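Local coordinates for uncharacterized protein Atu2773 (Agrobacterium tumefaciens, PDB 2QV5) that is of unknown function but belongs to the divergent polysaccharide deacetylase family, and so may act on a carbohydrate, at residues 37-42 with 59-64; 80-85 with 121-126; 89-94 with 134-139; 155-160 with 243-248. All coordinates share one frame; numbering follows the deposited sequence.

Contact 1: residues 37-42 with 59-64; sequences GGLGLS and LGFAAS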
loop_
_atom_site.group_PDB
_atom_site.type_symbol
_atom_site.label_atom_id
_atom_site.label_comp_id
_atom_site.label_asym_id
_atom_site.label_seq_id
_atom_site.Cartn_x
_atom_site.Cartn_y
_atom_site.Cartn_z
ATOM N N GLY A 37 -1.602 -6.663 1.503
ATOM C CA GLY A 37 -2.812 -5.876 1.653
ATOM C C GLY A 37 -4.043 -6.704 1.967
ATOM O O GLY A 37 -3.968 -7.929 2.118
ATOM N N GLY A 38 -5.179 -6.029 2.080
ATOM C CA GLY A 38 -6.440 -6.710 2.356
ATOM C C GLY A 38 -6.764 -6.901 3.830
ATOM O O GLY A 38 -7.746 -7.564 4.151
ATOM N N LEU A 39 -5.966 -6.318 4.729
ATOM C CA LEU A 39 -6.246 -6.438 6.173
ATOM C C LEU A 39 -7.586 -5.843 6.557
ATOM O O LEU A 39 -7.967 -4.779 6.055
ATOM C CB LEU A 39 -5.118 -5.851 7.039
ATOM C CG LEU A 39 -4.040 -6.889 7.347
ATOM C CD1 LEU A 39 -3.017 -7.001 6.244
ATOM C CD2 LEU A 39 -3.370 -6.553 8.645
ATOM N N GLY A 40 -8.318 -6.571 7.401
ATOM C CA GLY A 40 -9.673 -6.199 7.797
ATOM C C GLY A 40 -10.773 -6.919 7.022
ATOM O O GLY A 40 -11.908 -6.971 7.479
ATOM N N LEU A 41 -10.447 -7.484 5.862
ATOM C CA LEU A 41 -11.448 -8.205 5.058
ATOM C C LEU A 41 -11.820 -9.582 5.615
ATOM O O LEU A 41 -13.005 -9.930 5.679
ATOM C CB LEU A 41 -11.017 -8.321 3.588
ATOM C CG LEU A 41 -10.818 -7.012 2.820
ATOM C CD1 LEU A 41 -10.106 -7.245 1.478
ATOM C CD2 LEU A 41 -12.130 -6.227 2.635
ATOM N N SER A 42 -10.811 -10.377 5.973
ATOM C CA SER A 42 -11.036 -11.632 6.694
ATOM C C SER A 42 -10.460 -11.523 8.078
ATOM O O SER A 42 -9.285 -11.189 8.238
ATOM C CB SER A 42 -10.390 -12.817 5.978
ATOM O OG SER A 42 -10.245 -13.916 6.862
ATOM N N LEU A 59 1.924 -3.383 5.873
ATOM C CA LEU A 59 0.564 -3.937 5.787
ATOM C C LEU A 59 -0.441 -2.950 5.198
ATOM O O LEU A 59 -0.505 -1.792 5.607
ATOM C CB LEU A 59 0.104 -4.463 7.160
ATOM C CG LEU A 59 1.039 -5.486 7.840
ATOM C CD1 LEU A 59 0.528 -5.827 9.231
ATOM C CD2 LEU A 59 1.212 -6.753 7.033
ATOM N N GLY A 60 -1.222 -3.408 4.224
ATOM C CA GLY A 60 -2.273 -2.586 3.632
ATOM C C GLY A 60 -3.610 -2.908 4.271
ATOM O O GLY A 60 -3.997 -4.085 4.352
ATOM N N PHE A 61 -4.296 -1.873 4.754
ATOM C CA PHE A 61 -5.576 -2.051 5.445
ATOM C C PHE A 61 -6.707 -1.696 4.495
ATOM O O PHE A 61 -6.680 -0.646 3.868
ATOM C CB PHE A 61 -5.635 -1.171 6.704
ATOM C CG PHE A 61 -4.971 -1.792 7.885
ATOM C CD1 PHE A 61 -3.616 -2.114 7.852
ATOM C CD2 PHE A 61 -5.698 -2.092 9.019
ATOM C CE1 PHE A 61 -2.991 -2.718 8.923
ATOM C CE2 PHE A 61 -5.078 -2.688 10.098
ATOM C CZ PHE A 61 -3.714 -2.997 10.053
ATOM N N ALA A 62 -7.689 -2.585 4.381
ATOM C CA ALA A 62 -8.809 -2.358 3.480
ATOM C C ALA A 62 -9.766 -1.385 4.134
ATOM O O ALA A 62 -10.181 -1.590 5.273
ATOM C CB ALA A 62 -9.505 -3.648 3.187
ATOM N N ALA A 63 -10.121 -0.323 3.418
ATOM C CA ALA A 63 -10.980 0.721 4.000
ATOM C C ALA A 63 -12.369 0.169 4.347
ATOM O O ALA A 63 -12.947 0.545 5.356
ATOM C CB ALA A 63 -11.080 1.911 3.071
ATOM N N SER A 64 -12.867 -0.755 3.524
ATOM C CA SER A 64 -14.148 -1.437 3.766
ATOM C C SER A 64 -14.069 -2.611 4.757
ATOM O O SER A 64 -15.050 -3.342 4.927
ATOM C CB SER A 64 -14.721 -1.941 2.439
ATOM O OG SER A 64 -13.822 -2.853 1.822
#
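The carbonyl oxygen Leu39 O takes the amide proton of Ala62 at 2.8 Å from Ala62 N, with an N-H...O angle of 166°. A second bond runs the other way, from Leu39 N to Gly60 O over 3.0 Å, so Leu39 is bridged to Phe61 by bonds to the residues on either side of it, Gly60 and Ala62. Gly37 CA also approaches Gly60 O, at 3.4 Å, in a CA-H...O contact. This pair of bonds from one residue is the pattern of a parallel bridge, and it illustrates how a beta-alpha-beta unit closes: the chain leaves strand 30-39, runs through helix 43-52 and comes back as strand 58-62, parallel to the first strand. The bridge lies near the C-terminal ends of both strands, whose short segments splay by 57°. On the face that carries Leu39 and Phe61, Leu39 CB sits above the centre of the Phe61 ring, 4.0 Å from its centroid, in a CH-pi contact. The leucine then reaches past the ring, bringing Leu39 CD2 to 3.8 Å from Phe61 CZ and also beside Leu59 CD1; Ile50 of the intervening helix meets the same leucine. Beyond the strand end, a type II turn from Gly38 to Leu41 swings the chain round. With CG anti to its carbonyl carbon (chi1 -61°), Leu41 brings that atom to 3.6 Å from Ala62 CB. The turn runs on into helix 43-52, where Ser42 OG accepts from Gly45 N as the N-cap.

Contact 2: residues 80-85 with 121-126; sequences HEILLQ and AKITNY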
loop_
_atom_site.group_PDB
_atom_site.type_symbol
_atom_site.label_atom_id
_atom_site.label_comp_id
_atom_site.label_asym_id
_atom_site.label_seq_id
_atom_site.Cartn_x
_atom_site.Cartn_y
_atom_site.Cartn_z
ATOM N N HIS A 80 4.973 -2.824 12.486
ATOM C CA HIS A 80 4.725 -2.693 11.041
ATOM C C HIS A 80 4.452 -1.246 10.624
ATOM O O HIS A 80 3.772 -0.510 11.351
ATOM C CB HIS A 80 3.512 -3.509 10.593
ATOM C CG HIS A 80 3.643 -4.979 10.806
ATOM N ND1 HIS A 80 4.203 -5.826 9.868
ATOM C CD2 HIS A 80 3.250 -5.763 11.836
ATOM C CE1 HIS A 80 4.148 -7.069 10.316
ATOM N NE2 HIS A 80 3.582 -7.058 11.511
ATOM N N GLU A 81 4.977 -0.859 9.457
ATOM C CA GLU A 81 4.453 0.297 8.721
ATOM C C GLU A 81 3.121 -0.097 8.089
ATOM O O GLU A 81 2.941 -1.227 7.637
ATOM C CB GLU A 81 5.415 0.746 7.627
ATOM C CG GLU A 81 5.215 2.189 7.198
ATOM C CD GLU A 81 6.244 2.649 6.189
ATOM O OE1 GLU A 81 7.440 2.731 6.565
ATOM O OE2 GLU A 81 5.845 2.944 5.032
ATOM N N ILE A 82 2.176 0.836 8.061
ATOM C CA ILE A 82 0.810 0.577 7.589
ATOM C C ILE A 82 0.460 1.493 6.409
ATOM O O ILE A 82 0.827 2.664 6.436
ATOM C CB ILE A 82 -0.202 0.777 8.772
ATOM C CG1 ILE A 82 -0.407 -0.520 9.558
ATOM C CG2 ILE A 82 -1.584 1.220 8.302
ATOM C CD1 ILE A 82 0.698 -0.913 10.468
ATOM N N LEU A 83 -0.263 0.970 5.414
ATOM C CA LEU A 83 -0.862 1.776 4.331
ATOM C C LEU A 83 -2.381 1.613 4.341
ATOM O O LEU A 83 -2.891 0.548 4.711
ATOM C CB LEU A 83 -0.321 1.353 2.968
ATOM C CG LEU A 83 1.167 1.579 2.687
ATOM C CD1 LEU A 83 1.547 1.078 1.327
ATOM C CD2 LEU A 83 1.534 3.048 2.802
ATOM N N LEU A 84 -3.099 2.663 3.940
ATOM C CA LEU A 84 -4.547 2.585 3.766
ATOM C C LEU A 84 -4.910 2.273 2.310
ATOM O O LEU A 84 -4.517 3.004 1.419
ATOM C CB LEU A 84 -5.190 3.916 4.158
ATOM C CG LEU A 84 -6.717 4.008 4.084
ATOM C CD1 LEU A 84 -7.403 2.932 4.949
ATOM C CD2 LEU A 84 -7.121 5.392 4.503
ATOM N N GLN A 85 -5.667 1.206 2.075
ATOM C CA GLN A 85 -6.124 0.892 0.708
ATOM C C GLN A 85 -7.438 1.586 0.379
ATOM O O GLN A 85 -8.449 1.362 1.047
ATOM C CB GLN A 85 -6.299 -0.603 0.498
ATOM C CG GLN A 85 -5.029 -1.374 0.378
ATOM C CD GLN A 85 -5.253 -2.877 0.406
ATOM O OE1 GLN A 85 -5.638 -3.437 1.428
ATOM N NE2 GLN A 85 -4.997 -3.535 -0.719
ATOM N N ALA A 121 -10.457 8.397 7.585
ATOM C CA ALA A 121 -10.769 8.560 8.998
ATOM C C ALA A 121 -10.930 7.235 9.742
ATOM O O ALA A 121 -11.060 7.221 10.968
ATOM C CB ALA A 121 -12.040 9.418 9.141
ATOM N N LYS A 122 -10.905 6.120 9.015
ATOM C CA LYS A 122 -11.184 4.816 9.628
ATOM C C LYS A 122 -10.037 4.206 10.423
ATOM O O LYS A 122 -10.268 3.404 11.331
ATOM C CB LYS A 122 -11.709 3.841 8.584
ATOM C CG LYS A 122 -13.164 4.110 8.227
ATOM C CD LYS A 122 -13.599 3.239 7.089
ATOM C CE LYS A 122 -15.052 3.495 6.738
ATOM N NZ LYS A 122 -15.430 2.696 5.542
ATOM N N ILE A 123 -8.802 4.564 10.065
ATOM C CA ILE A 123 -7.614 4.218 10.846
ATOM C C ILE A 123 -6.710 5.446 11.004
ATOM O O ILE A 123 -6.971 6.495 10.439
ATOM C CB ILE A 123 -6.775 3.068 10.211
ATOM C CG1 ILE A 123 -6.339 3.411 8.785
ATOM C CG2 ILE A 123 -7.544 1.727 10.230
ATOM C CD1 ILE A 123 -5.189 2.543 8.298
ATOM N N THR A 124 -5.634 5.295 11.765
ATOM C CA THR A 124 -4.644 6.355 11.890
ATOM C C THR A 124 -3.273 5.707 11.780
ATOM O O THR A 124 -3.178 4.485 11.689
ATOM C CB THR A 124 -4.820 7.171 13.201
ATOM O OG1 THR A 124 -3.840 8.221 13.262
ATOM C CG2 THR A 124 -4.689 6.289 14.425
ATOM N N ASN A 125 -2.233 6.540 11.759
ATOM C CA ASN A 125 -0.846 6.110 11.845
ATOM C C ASN A 125 -0.350 5.340 10.627
ATOM O O ASN A 125 0.490 4.435 10.729
ATOM C CB ASN A 125 -0.568 5.400 13.180
ATOM C CG ASN A 125 -0.706 6.345 14.377
ATOM O OD1 ASN A 125 -1.492 7.303 14.360
ATOM N ND2 ASN A 125 0.074 6.100 15.398
ATOM N N TYR A 126 -0.885 5.721 9.471
ATOM C CA TYR A 126 -0.452 5.165 8.191
ATOM C C TYR A 126 0.408 6.185 7.440
ATOM O O TYR A 126 0.254 7.379 7.645
ATOM C CB TYR A 126 -1.636 4.668 7.346
ATOM C CG TYR A 126 -2.746 5.668 7.104
ATOM C CD1 TYR A 126 -2.768 6.453 5.946
ATOM C CD2 TYR A 126 -3.788 5.808 8.013
ATOM C CE1 TYR A 126 -3.798 7.364 5.722
ATOM C CE2 TYR A 126 -4.812 6.710 7.804
ATOM C CZ TYR A 126 -4.810 7.481 6.652
ATOM O OH TYR A 126 -5.837 8.363 6.445
HETATM O O HOH W 1 2.784 3.337 9.426
#
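Leu84 lies across one face of the Tyr126 ring, its CB 4.0 Å from the ring centroid and set off toward the rim, a CH-pi contact made over the face. Its CG is anti to the backbone N (chi1 -178°), and the CD2 branch beyond lies nearer the phenol end, Leu84 CD2 being 3.8 Å from Tyr126 OH. That hydroxyl is bonded to Met120 O, at the close of helix 109-120, so the ring spans back to the helix its loop has just left. The other branch of the same leucine packs on Ile123: Leu84 CD1 is 4.0 Å from Ile123 CG1, the two side chains sliding past each other in opposite directions. Here the topology is that of a beta-alpha-beta connection, since the loop 121-126 follows helix 109-120 and delivers the chain to strand 128-131, which pairs in parallel with strand 82-88. Ile82 bonds through its backbone to Thr127 and Leu84 to Gly128, and the loop lies beside the strand just ahead of that pairing. Tyr126 CB also rests 3.3 Å from Ile82 O. The isoleucine's own side chain, deposited in two conformers, makes less certain contacts with Ile123 and Tyr126. Toward Asn125 the packing gives way to water and polar groups. No direct hydrogen bond crosses between the segments; instead one water accepts from Ile82 N at 2.9 Å and donates to Asn125 O at the same length. Asn125 turns its amide end away from the strand, its OD1 accepting from Thr124 OG1 over 2.7 Å.

Contact 3: residues 89-94 with 134-139; sequences EPFGYP and GGRFLA
Glu89 offers its carbonyl oxygen to the start of a helix-like turn, where the amides of Arg136 and Phe137 converge on it. The stronger bond comes from Phe137 N, 3.1 Å from Glu89 O, with an N-H...O angle of 160°; that from Arg136 N is weak. The extended side chain of Glu89 runs beside that of Arg136, and Arg136 CG, anti to its backbone N (chi1 174°), comes within 3.6 Å of Glu89 OE2. No salt bridge forms: Glu89 OE2 stands 4.5 Å from Arg136 NH1 and well out of the guanidinium plane, while Glu89 OE1 is bonded to Ala105 N. Pro90 follows with its carbonyl oxygen against Arg136 CB and opens a type I turn that ends at Tyr93. Within that turn Phe91 lays one ring face over the Gly135-Arg136 peptide, Gly135 C being 3.5 Å above the ring plane; glycine's bare CA permits so close an approach. Arg136 NE meets the ring at Phe91 CD1, 3.6 Å away, with ring and guanidinium planes 58° apart. Both loops follow C-terminal strand ends, the side where polysaccharide deacetylases carry their active site, though no site is established here. Phe137 packs on Leu88 of strand 82-88 and on Ala143, Leu144 and Val147 of helix 141-153, while Leu138 reaches Phe158 and Asp160 of strand 157-160.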
loop_
_atom_site.group_PDB
_atom_site.type_symbol
_atom_site.label_atom_id
_atom_site.label_comp_id
_atom_site.label_asym_id
_atom_site.label_seq_id
_atom_site.Cartn_x
_atom_site.Cartn_y
_atom_site.Cartn_z
ATOM N N GLU A 89 -12.507 2.982 -8.861
ATOM C CA GLU A 89 -13.391 2.365 -9.870
ATOM C C GLU A 89 -12.649 1.439 -10.829
ATOM O O GLU A 89 -11.752 1.884 -11.545
ATOM C CB GLU A 89 -14.152 3.422 -10.670
ATOM C CG GLU A 89 -15.313 2.858 -11.491
ATOM C CD GLU A 89 -15.851 3.842 -12.513
ATOM O OE1 GLU A 89 -15.732 5.065 -12.289
ATOM O OE2 GLU A 89 -16.396 3.393 -13.545
ATOM N N PRO A 90 -13.023 0.146 -10.836
ATOM C CA PRO A 90 -12.437 -0.808 -11.774
ATOM C C PRO A 90 -13.139 -0.742 -13.137
ATOM O O PRO A 90 -14.127 -0.011 -13.289
ATOM C CB PRO A 90 -12.691 -2.150 -11.096
ATOM C CG PRO A 90 -13.964 -1.944 -10.322
ATOM C CD PRO A 90 -14.033 -0.480 -9.962
ATOM N N PHE A 91 -12.637 -1.497 -14.114
ATOM C CA PHE A 91 -13.262 -1.562 -15.442
ATOM C C PHE A 91 -14.628 -2.261 -15.466
ATOM O O PHE A 91 -15.468 -1.959 -16.319
ATOM C CB PHE A 91 -12.322 -2.218 -16.456
ATOM C CG PHE A 91 -11.285 -1.286 -17.007
ATOM C CD1 PHE A 91 -11.659 -0.189 -17.785
ATOM C CD2 PHE A 91 -9.932 -1.502 -16.752
ATOM C CE1 PHE A 91 -10.706 0.681 -18.296
ATOM C CE2 PHE A 91 -8.968 -0.639 -17.265
ATOM C CZ PHE A 91 -9.359 0.458 -18.036
ATOM N N GLY A 92 -14.850 -3.177 -14.524
ATOM C CA GLY A 92 -16.085 -3.960 -14.485
ATOM C C GLY A 92 -17.196 -3.401 -13.614
ATOM O O GLY A 92 -18.022 -4.159 -13.108
ATOM N N TYR A 93 -17.225 -2.078 -13.454
ATOM C CA TYR A 93 -18.206 -1.397 -12.605
ATOM C C TYR A 93 -19.531 -1.188 -13.359
ATOM O O TYR A 93 -19.508 -0.817 -14.536
ATOM C CB TYR A 93 -17.631 -0.050 -12.132
ATOM C CG TYR A 93 -18.395 0.585 -10.991
ATOM C CD1 TYR A 93 -19.358 1.570 -11.233
ATOM C CD2 TYR A 93 -18.169 0.195 -9.669
ATOM C CE1 TYR A 93 -20.077 2.150 -10.186
ATOM C CE2 TYR A 93 -18.879 0.771 -8.616
ATOM C CZ TYR A 93 -19.832 1.744 -8.883
ATOM O OH TYR A 93 -20.537 2.318 -7.849
ATOM N N PRO A 94 -20.689 -1.402 -12.687
ATOM C CA PRO A 94 -20.921 -1.758 -11.280
ATOM C C PRO A 94 -21.064 -3.250 -10.972
ATOM O O PRO A 94 -21.429 -3.601 -9.844
ATOM C CB PRO A 94 -22.231 -1.034 -10.960
ATOM C CG PRO A 94 -22.962 -0.960 -12.292
ATOM C CD PRO A 94 -21.969 -1.239 -13.403
ATOM N N GLY A 134 -9.051 0.075 -9.416
ATOM C CA GLY A 134 -8.878 1.392 -10.007
ATOM C C GLY A 134 -8.493 1.430 -11.465
ATOM O O GLY A 134 -8.004 2.453 -11.932
ATOM N N GLY A 135 -8.720 0.323 -12.178
ATOM C CA GLY A 135 -8.425 0.233 -13.610
ATOM C C GLY A 135 -8.977 1.376 -14.444
ATOM O O GLY A 135 -8.264 1.952 -15.271
ATOM N N ARG A 136 -10.246 1.706 -14.218
ATOM C CA ARG A 136 -10.894 2.840 -14.878
ATOM C C ARG A 136 -10.416 4.174 -14.301
ATOM O O ARG A 136 -10.040 5.071 -15.057
ATOM C CB ARG A 136 -12.424 2.707 -14.778
ATOM C CG ARG A 136 -13.258 3.899 -15.291
ATOM C CD ARG A 136 -13.250 4.038 -16.817
ATOM N NE ARG A 136 -13.667 2.815 -17.508
ATOM C CZ ARG A 136 -14.871 2.609 -18.039
ATOM N NH1 ARG A 136 -15.813 3.544 -17.972
ATOM N NH2 ARG A 136 -15.133 1.457 -18.642
ATOM N N PHE A 137 -10.409 4.284 -12.970
ATOM C CA PHE A 137 -10.106 5.537 -12.269
ATOM C C PHE A 137 -8.701 6.100 -12.535
ATOM O O PHE A 137 -8.542 7.307 -12.756
ATOM C CB PHE A 137 -10.325 5.375 -10.760
ATOM C CG PHE A 137 -10.451 6.678 -10.018
ATOM C CD1 PHE A 137 -11.690 7.285 -9.871
ATOM C CD2 PHE A 137 -9.334 7.295 -9.461
ATOM C CE1 PHE A 137 -11.815 8.489 -9.193
ATOM C CE2 PHE A 137 -9.451 8.497 -8.778
ATOM C CZ PHE A 137 -10.691 9.091 -8.637
ATOM N N LEU A 138 -7.700 5.223 -12.528
ATOM C CA LEU A 138 -6.298 5.633 -12.640
ATOM C C LEU A 138 -5.909 6.172 -14.010
ATOM O O LEU A 138 -4.937 6.917 -14.128
ATOM C CB LEU A 138 -5.354 4.493 -12.204
ATOM C CG LEU A 138 -5.431 4.076 -10.724
ATOM C CD1 LEU A 138 -4.766 2.706 -10.493
ATOM C CD2 LEU A 138 -4.879 5.153 -9.760
ATOM N N ALA A 139 -6.675 5.799 -15.033
ATOM C CA ALA A 139 -6.458 6.283 -16.397
ATOM C C ALA A 139 -7.142 7.633 -16.695
ATOM O O ALA A 139 -7.018 8.160 -17.805
ATOM C CB ALA A 139 -6.907 5.215 -17.400
#

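Contact 4: residues 155-160 with 243-248; sequences GLLFLD and GVSALV
Leu157 touches Val244, Ser245 and Val248 of the C-terminal segment, which holds a short, weakly bonded helix, through CB and its two methyls. Its CB meets the last modelled residue, with Val248 CG1 3.9 Å away. CG stands between the backbone N and the carbonyl carbon (chi1 67°), and beyond it the methyls meet Val244 and Ser245. Leu157 CD1 reaches Val244 CG1 at 3.9 Å, the two side chains crossing obliquely. Leu157 CD2 rests on the helix backbone, 3.7 Å from Ser245 CA, and close to Ser245 CB. The parallel strands of this fold curl into a barrel, as in polysaccharide deacetylases; Leu157 and Leu159 line its interior on strand 157-160, and helix 244-247 lies across the mouth where the strands begin. Leu159 CD2 makes a looser contact with Val244 CG2, at 4.4 Å, and both of these residues also pack on Val35 of strand 30-39. No hydrogen bond links the two segments, and the helix draws its polar ties from other neighbours: Val244 N bonds to Thr58 OG1, Ser245 N to Glu81 OE2, and Ser245 OG to Met17 O.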
loop_
_atom_site.group_PDB
_atom_site.type_symbol
_atom_site.label_atom_id
_atom_site.label_comp_id
_atom_site.label_asym_id
_atom_site.label_seq_id
_atom_site.Cartn_x
_atom_site.Cartn_y
_atom_site.Cartn_z
ATOM N N GLY A 155 0.773 15.122 3.369
ATOM C CA GLY A 155 2.053 14.529 3.726
ATOM C C GLY A 155 2.069 13.015 3.635
ATOM O O GLY A 155 2.860 12.356 4.314
ATOM N N LEU A 156 1.197 12.463 2.797
ATOM C CA LEU A 156 1.103 11.028 2.596
ATOM C C LEU A 156 1.731 10.638 1.259
ATOM O O LEU A 156 1.712 11.422 0.296
ATOM C CB LEU A 156 -0.370 10.582 2.589
ATOM C CG LEU A 156 -1.232 10.805 3.834
ATOM C CD1 LEU A 156 -2.724 10.818 3.475
ATOM C CD2 LEU A 156 -0.931 9.728 4.867
ATOM N N LEU A 157 2.269 9.420 1.202
ATOM C CA LEU A 157 2.780 8.866 -0.049
ATOM C C LEU A 157 1.656 8.146 -0.767
ATOM O O LEU A 157 0.687 7.750 -0.134
ATOM C CB LEU A 157 3.936 7.896 0.220
ATOM C CG LEU A 157 3.697 6.567 0.952
ATOM C CD1 LEU A 157 3.293 5.434 0.011
ATOM C CD2 LEU A 157 4.988 6.215 1.615
ATOM N N PHE A 158 1.797 7.977 -2.081
ATOM C CA PHE A 158 0.836 7.225 -2.904
ATOM C C PHE A 158 1.562 6.029 -3.528
ATOM O O PHE A 158 2.505 6.190 -4.308
ATOM C CB PHE A 158 0.258 8.155 -3.996
ATOM C CG PHE A 158 -0.852 7.540 -4.822
ATOM C CD1 PHE A 158 -2.184 7.823 -4.534
ATOM C CD2 PHE A 158 -0.566 6.716 -5.909
ATOM C CE1 PHE A 158 -3.217 7.270 -5.294
ATOM C CE2 PHE A 158 -1.589 6.152 -6.670
ATOM C CZ PHE A 158 -2.914 6.432 -6.368
ATOM N N LEU A 159 1.129 4.825 -3.190
ATOM C CA LEU A 159 1.682 3.624 -3.796
ATOM C C LEU A 159 0.680 3.092 -4.825
ATOM O O LEU A 159 -0.459 2.763 -4.504
ATOM C CB LEU A 159 2.013 2.572 -2.721
ATOM C CG LEU A 159 2.573 1.239 -3.235
ATOM C CD1 LEU A 159 3.989 1.391 -3.793
ATOM C CD2 LEU A 159 2.538 0.188 -2.163
ATOM N N ASP A 160 1.101 3.046 -6.077
ATOM C CA ASP A 160 0.259 2.510 -7.131
ATOM C C ASP A 160 0.654 1.042 -7.292
ATOM O O ASP A 160 1.838 0.720 -7.445
ATOM C CB ASP A 160 0.476 3.339 -8.409
ATOM C CG ASP A 160 -0.505 2.994 -9.538
ATOM O OD1 ASP A 160 -0.720 1.800 -9.842
ATOM O OD2 ASP A 160 -1.036 3.942 -10.158
ATOM N N GLY A 243 10.267 -0.553 5.338
ATOM C CA GLY A 243 8.928 0.007 5.074
ATOM C C GLY A 243 8.876 0.718 3.729
ATOM O O GLY A 243 9.902 1.211 3.245
ATOM N N VAL A 244 7.691 0.751 3.118
ATOM C CA VAL A 244 7.471 1.433 1.830
ATOM C C VAL A 244 7.961 2.886 1.818
ATOM O O VAL A 244 8.556 3.324 0.829
ATOM C CB VAL A 244 5.984 1.346 1.383
ATOM C CG1 VAL A 244 5.637 2.391 0.335
ATOM C CG2 VAL A 244 5.720 -0.022 0.811
ATOM N N SER A 245 7.724 3.611 2.915
ATOM C CA SER A 245 8.155 5.010 3.039
ATOM C C SER A 245 9.652 5.205 2.817
ATOM O O SER A 245 10.076 6.245 2.313
ATOM C CB SER A 245 7.769 5.584 4.400
ATOM O OG SER A 245 8.212 6.923 4.503
ATOM N N ALA A 246 10.452 4.214 3.208
ATOM C CA ALA A 246 11.921 4.304 3.021
ATOM C C ALA A 246 12.304 4.347 1.535
ATOM O O ALA A 246 13.353 4.892 1.172
ATOM C CB ALA A 246 12.626 3.174 3.718
ATOM N N LEU A 247 11.421 3.820 0.688
ATOM C CA LEU A 247 11.703 3.678 -0.741
ATOM C C LEU A 247 11.043 4.718 -1.625
ATOM O O LEU A 247 11.576 5.061 -2.676
ATOM C CB LEU A 247 11.273 2.300 -1.227
ATOM C CG LEU A 247 11.974 1.081 -0.659
ATOM C CD1 LEU A 247 11.591 -0.124 -1.498
ATOM C CD2 LEU A 247 13.469 1.290 -0.651
ATOM N N VAL A 248 9.877 5.205 -1.213
ATOM C CA VAL A 248 9.108 6.150 -2.026
ATOM C C VAL A 248 9.551 7.607 -1.823
ATOM O O VAL A 248 9.874 8.032 -0.710
ATOM C CB VAL A 248 7.598 5.993 -1.775
ATOM C CG1 VAL A 248 6.835 7.169 -2.347
ATOM C CG2 VAL A 248 7.102 4.681 -2.379
#

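How the contacts relate
Contacts 1, 2 and 4 are buried and reach the same parallel sheet, whereas the centre of contact 3 lies about 18 Å from the centre of the chain and this contact is only partly buried. Chemistry follows place: strand-to-strand bonds in contact 1, apolar side chains plus a bridging water in contact 2, a carbonyl gripped by a loop's amides in contact 3, and purely apolar packing in contact 4. Contacts 1 and 2 share neighbouring strands and are tied by Phe61 O with Gln85 N. Contact 2 meets contact 4 where Leu83 packs on Leu159. Contact 3 adjoins contact 2 in sequence and brushes contact 4 through Leu138.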